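Long-range contact in N-acetyl-beta-D glucosaminidase (PDB 4ZM6), which probably hydrolyses beta-linked N-acetylglucosamine as a family 3 glycosidase and carries a glucosamine N-acetyltransferase region that binds acetyl-CoA: residues 483-497 against 521-533. Residues are numbered along the deposited sequence; the frame is centred on the assembly and turned at random.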
loop_
_atom_site.group_PDB
_atom_site.type_symbol
_atom_site.label_atom_id
_atom_site.label_comp_id
_atom_site.label_asym_id
_atom_site.label_seq_id
_atom_site.Cartn_x
_atom_site.Cartn_y
_atom_site.Cartn_z
ATOM N N PRO A 483 24.927 6.820 14.067
ATOM C CA PRO A 483 24.308 6.885 15.395
ATOM C C PRO A 483 24.359 5.594 16.216
ATOM O O PRO A 483 23.906 5.581 17.364
ATOM C CB PRO A 483 22.853 7.229 15.070
ATOM C CG PRO A 483 22.623 6.586 13.752
ATOM C CD PRO A 483 23.909 6.790 12.999
ATOM N N TYR A 484 24.915 4.526 15.649
ATOM C CA TYR A 484 24.886 3.209 16.297
ATOM C C TYR A 484 25.913 3.044 17.434
ATOM O O TYR A 484 25.833 2.085 18.202
ATOM C CB TYR A 484 25.108 2.099 15.262
ATOM C CG TYR A 484 24.172 2.112 14.056
ATOM C CD1 TYR A 484 22.847 1.688 14.163
ATOM C CD2 TYR A 484 24.633 2.506 12.804
ATOM C CE1 TYR A 484 22.006 1.683 13.063
ATOM C CE2 TYR A 484 23.803 2.505 11.697
ATOM C CZ TYR A 484 22.488 2.092 11.829
ATOM O OH TYR A 484 21.666 2.091 10.716
ATOM N N ASP A 485 26.852 3.981 17.555
ATOM C CA ASP A 485 28.015 3.818 18.438
ATOM C C ASP A 485 27.694 3.335 19.860
ATOM O O ASP A 485 28.494 2.601 20.449
ATOM C CB ASP A 485 28.826 5.122 18.506
ATOM C CG ASP A 485 29.514 5.461 17.189
ATOM O OD1 ASP A 485 29.453 4.649 16.244
ATOM O OD2 ASP A 485 30.125 6.547 17.094
ATOM N N GLN A 486 26.540 3.730 20.410
ATOM C CA GLN A 486 26.187 3.360 21.787
ATOM C C GLN A 486 25.954 1.867 21.958
ATOM O O GLN A 486 25.983 1.361 23.083
ATOM C CB GLN A 486 24.969 4.138 22.297
ATOM C CG GLN A 486 24.601 3.792 23.738
ATOM C CD GLN A 486 23.596 4.737 24.365
ATOM O OE1 GLN A 486 23.753 5.135 25.516
ATOM N NE2 GLN A 486 22.551 5.086 23.623
ATOM N N MET A 487 25.734 1.156 20.855
ATOM C CA MET A 487 25.656 -0.302 20.904
ATOM C C MET A 487 26.901 -0.909 21.566
ATOM O O MET A 487 26.817 -1.974 22.176
ATOM C CB MET A 487 25.456 -0.879 19.499
ATOM C CG MET A 487 26.702 -0.854 18.628
ATOM S SD MET A 487 26.334 -1.180 16.901
ATOM C CE MET A 487 25.881 -2.914 16.969
ATOM N N CYS A 488 28.042 -0.229 21.437
ATOM C CA CYS A 488 29.308 -0.650 22.054
ATOM C C CYS A 488 29.473 -0.252 23.535
ATOM O O CYS A 488 30.387 -0.733 24.203
ATOM C CB CYS A 488 30.487 -0.094 21.246
ATOM S SG CYS A 488 30.486 -0.603 19.508
ATOM N N PHE A 489 28.608 0.626 24.041
ATOM C CA PHE A 489 28.653 1.033 25.452
ATOM C C PHE A 489 27.263 1.407 25.994
ATOM O O PHE A 489 26.992 2.573 26.276
ATOM C CB PHE A 489 29.661 2.179 25.652
ATOM C CG PHE A 489 29.674 3.196 24.533
ATOM C CD1 PHE A 489 28.789 4.268 24.526
ATOM C CD2 PHE A 489 30.590 3.088 23.493
ATOM C CE1 PHE A 489 28.811 5.203 23.499
ATOM C CE2 PHE A 489 30.611 4.019 22.466
ATOM C CZ PHE A 489 29.719 5.078 22.468
ATOM N N PRO A 490 26.375 0.409 26.153
ATOM C CA PRO A 490 25.013 0.701 26.627
ATOM C C PRO A 490 24.924 1.199 28.076
ATOM O O PRO A 490 23.880 1.694 28.482
ATOM C CB PRO A 490 24.281 -0.646 26.484
ATOM C CG PRO A 490 25.175 -1.521 25.672
ATOM C CD PRO A 490 26.568 -1.027 25.882
ATOM N N GLN A 491 26.006 1.060 28.843
ATOM C CA GLN A 491 26.052 1.556 30.225
ATOM C C GLN A 491 25.948 3.084 30.254
ATOM O O GLN A 491 25.434 3.659 31.219
ATOM C CB GLN A 491 27.348 1.150 30.961
ATOM C CG GLN A 491 28.094 -0.086 30.451
ATOM C CD GLN A 491 29.115 0.222 29.352
ATOM O OE1 GLN A 491 29.794 1.257 29.376
ATOM N NE2 GLN A 491 29.239 -0.689 28.393
ATOM N N VAL A 492 26.455 3.727 29.201
ATOM C CA VAL A 492 26.480 5.184 29.112
ATOM C C VAL A 492 25.066 5.723 29.250
ATOM O O VAL A 492 24.197 5.405 28.447
ATOM C CB VAL A 492 27.110 5.667 27.788
ATOM C CG1 VAL A 492 26.919 7.167 27.606
ATOM C CG2 VAL A 492 28.591 5.322 27.757
ATOM N N ASP A 493 24.857 6.530 30.286
ATOM C CA ASP A 493 23.532 7.028 30.651
ATOM C C ASP A 493 23.077 8.192 29.786
ATOM O O ASP A 493 21.874 8.442 29.667
ATOM C CB ASP A 493 23.518 7.466 32.120
ATOM C CG ASP A 493 23.611 6.295 33.085
ATOM O OD1 ASP A 493 23.012 5.235 32.802
ATOM O OD2 ASP A 493 24.277 6.440 34.136
ATOM N N THR A 494 24.021 8.905 29.180
ATOM C CA THR A 494 23.684 10.132 28.461
ATOM C C THR A 494 24.421 10.195 27.113
ATOM O O THR A 494 25.640 10.360 27.059
ATOM C CB THR A 494 23.867 11.381 29.368
ATOM O OG1 THR A 494 24.309 12.507 28.600
ATOM C CG2 THR A 494 24.849 11.100 30.504
ATOM N N TYR A 495 23.643 10.054 26.040
ATOM C CA TYR A 495 24.150 9.859 24.683
ATOM C C TYR A 495 23.244 10.573 23.681
ATOM O O TYR A 495 22.018 10.552 23.820
ATOM C CB TYR A 495 24.192 8.357 24.383
ATOM C CG TYR A 495 24.567 7.967 22.964
ATOM C CD1 TYR A 495 25.883 8.035 22.523
ATOM C CD2 TYR A 495 23.604 7.492 22.074
ATOM C CE1 TYR A 495 26.225 7.670 21.231
ATOM C CE2 TYR A 495 23.937 7.122 20.783
ATOM C CZ TYR A 495 25.248 7.213 20.370
ATOM O OH TYR A 495 25.583 6.840 19.092
ATOM N N LEU A 496 23.855 11.211 22.684
ATOM C CA LEU A 496 23.112 11.902 21.623
ATOM C C LEU A 496 23.785 11.677 20.275
ATOM O O LEU A 496 24.911 11.200 20.212
ATOM C CB LEU A 496 22.989 13.406 21.908
ATOM C CG LEU A 496 24.251 14.278 21.800
ATOM C CD1 LEU A 496 23.893 15.696 21.379
ATOM C CD2 LEU A 496 25.038 14.292 23.102
ATOM N N VAL A 497 23.089 12.027 19.201
ATOM C CA VAL A 497 23.582 11.774 17.850
ATOM C C VAL A 497 23.300 12.971 16.942
ATOM O O VAL A 497 22.265 13.629 17.074
ATOM C CB VAL A 497 22.970 10.484 17.258
ATOM C CG1 VAL A 497 23.452 9.268 18.038
ATOM C CG2 VAL A 497 21.444 10.540 17.252
ATOM N N SER A 521 13.677 15.736 16.497
ATOM C CA SER A 521 13.919 14.561 15.665
ATOM C C SER A 521 13.658 13.253 16.394
ATOM O O SER A 521 13.604 13.211 17.618
ATOM C CB SER A 521 15.370 14.567 15.190
ATOM O OG SER A 521 16.253 14.743 16.287
ATOM N N ARG A 522 13.506 12.186 15.618
ATOM C CA ARG A 522 13.305 10.841 16.149
ATOM C C ARG A 522 14.290 9.920 15.440
ATOM O O ARG A 522 14.427 9.992 14.216
ATOM C CB ARG A 522 11.862 10.379 15.902
ATOM N N LEU A 523 14.990 9.075 16.197
ATOM C CA LEU A 523 15.937 8.129 15.604
ATOM C C LEU A 523 15.307 7.482 14.375
ATOM O O LEU A 523 14.240 6.888 14.490
ATOM C CB LEU A 523 16.307 7.020 16.596
ATOM C CG LEU A 523 17.509 7.207 17.516
ATOM C CD1 LEU A 523 17.596 6.055 18.507
ATOM C CD2 LEU A 523 18.788 7.293 16.700
ATOM N N PRO A 524 15.960 7.591 13.200
ATOM C CA PRO A 524 15.506 6.873 12.011
ATOM C C PRO A 524 16.111 5.470 11.914
ATOM O O PRO A 524 16.188 4.901 10.827
ATOM C CB PRO A 524 15.994 7.768 10.870
ATOM C CG PRO A 524 17.220 8.418 11.402
ATOM C CD PRO A 524 17.108 8.466 12.900
ATOM N N ILE A 525 16.466 4.904 13.063
ATOM C CA ILE A 525 17.354 3.755 13.147
ATOM C C ILE A 525 17.077 3.019 14.458
ATOM O O ILE A 525 16.575 3.617 15.417
ATOM C CB ILE A 525 18.826 4.249 13.105
ATOM C CG1 ILE A 525 19.562 3.655 11.920
ATOM C CG2 ILE A 525 19.600 3.966 14.396
ATOM C CD1 ILE A 525 19.057 4.122 10.577
ATOM N N SER A 526 17.401 1.731 14.501
ATOM C CA SER A 526 17.429 0.985 15.760
ATOM C C SER A 526 18.872 0.874 16.211
ATOM O O SER A 526 19.752 0.562 15.403
ATOM C CB SER A 526 16.838 -0.418 15.601
ATOM O OG SER A 526 15.511 -0.479 16.097
ATOM N N ILE A 527 19.120 1.135 17.490
ATOM C CA ILE A 527 20.437 0.905 18.056
ATOM C C ILE A 527 20.367 -0.408 18.818
ATOM O O ILE A 527 19.593 -0.520 19.761
ATOM C CB ILE A 527 20.878 2.052 18.974
ATOM C CG1 ILE A 527 20.921 3.358 18.174
ATOM C CG2 ILE A 527 22.252 1.760 19.562
ATOM C CD1 ILE A 527 21.200 4.587 19.010
ATOM N N PRO A 528 21.147 -1.419 18.391
ATOM C CA PRO A 528 21.157 -2.690 19.114
ATOM C C PRO A 528 21.615 -2.530 20.558
ATOM O O PRO A 528 22.441 -1.666 20.848
ATOM C CB PRO A 528 22.171 -3.532 18.333
ATOM C CG PRO A 528 22.199 -2.939 16.971
ATOM C CD PRO A 528 21.989 -1.473 17.180
ATOM N N ASN A 529 21.058 -3.348 21.448
ATOM C CA ASN A 529 21.393 -3.329 22.880
ATOM C C ASN A 529 20.981 -2.056 23.629
ATOM O O ASN A 529 21.292 -1.913 24.811
ATOM C CB ASN A 529 22.892 -3.594 23.093
ATOM C CG ASN A 529 23.386 -4.815 22.331
ATOM O OD1 ASN A 529 24.364 -4.744 21.570
ATOM N ND2 ASN A 529 22.703 -5.943 22.528
ATOM N N VAL A 530 20.279 -1.146 22.951
ATOM C CA VAL A 530 19.758 0.072 23.568
ATOM C C VAL A 530 18.264 0.182 23.258
ATOM O O VAL A 530 17.877 0.672 22.193
ATOM C CB VAL A 530 20.477 1.333 23.050
ATOM C CG1 VAL A 530 19.993 2.565 23.803
ATOM C CG2 VAL A 530 21.986 1.186 23.172
ATOM N N ASP A 531 17.435 -0.276 24.195
ATOM C CA ASP A 531 15.986 -0.383 23.987
ATOM C C ASP A 531 15.166 0.682 24.718
ATOM O O ASP A 531 13.972 0.833 24.448
ATOM C CB ASP A 531 15.511 -1.780 24.400
ATOM C CG ASP A 531 16.038 -2.865 23.478
ATOM O OD1 ASP A 531 15.596 -2.911 22.309
ATOM O OD2 ASP A 531 16.896 -3.662 23.917
ATOM N N ASP A 532 15.800 1.422 25.625
ATOM C CA ASP A 532 15.108 2.467 26.387
ATOM C C ASP A 532 15.305 3.854 25.760
ATOM O O ASP A 532 15.440 4.855 26.474
ATOM C CB ASP A 532 15.529 2.446 27.873
ATOM C CG ASP A 532 17.037 2.555 28.074
ATOM O OD1 ASP A 532 17.784 1.720 27.519
ATOM O OD2 ASP A 532 17.471 3.469 28.805
ATOM N N ALA A 533 15.296 3.909 24.426
ATOM C CA ALA A 533 15.385 5.174 23.699
ATOM C C ALA A 533 14.278 6.126 24.169
ATOM O O ALA A 533 13.166 5.688 24.450
ATOM C CB ALA A 533 15.284 4.923 22.199
#
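With CG1 set beside its backbone N and opposite the carbonyl carbon (chi1 -60°), and the chain extended beyond it, I527 brings CD1 to the edge of the Y495 ring, 4.1 Å from Y495 CE2. The same torsion turns the other branch toward the 3-10 turn 485-488, I527 CG2 lying 3.8 Å from M487 N. Y495, its CG anti to the backbone N (chi1 174°), reaches the turn: Q486 CB sits over the centre of one face of its ring, and Y495 OH donates a 2.7 Å hydrogen bond to P483 O, approaching from well above the carbonyl plane. I527 thus fills the corner between the turn and the tyrosine that reaches from strand 494-497 to P483 O, just ahead of the turn.

On one flank, the chain of M487, bent at its last torsion, brings CE alongside the ring of P528, 3.7 Å from P528 CG, while P528 O receives a CA-H...O contact from M487. V530, the last residue of the type II turn 527-530, lays CG2 3.7 Å from Q486 CG, the two side chains crossing at about a right angle. P490 runs alongside N529 at the margin. On the other flank, S526 O meets the edge of the Y484 ring near its plane, 3.4 Å from Y484 CE1, and the hydroxyl of that tyrosine is hydrogen-bonded to N138. L523 CD2 touches V497 CG2 at 4.2 Å, extending the apolar packing to the end of the strand.

The segment 521-533, without regular structure, packs through apolar side chains and backbone carbonyls against the connection leading into strand 494-497, which lies between antiparallel 373-377 and parallel 475-479 in a mixed sheet. Helix 459-471 packs on F489 and V492; helix 99-105 and N138, from the TIM-barrel-like N-terminal region of the family 3 hydrolase, meet P483, I525 and Y484, so the contact lies where that region meets the mixed-sheet domain.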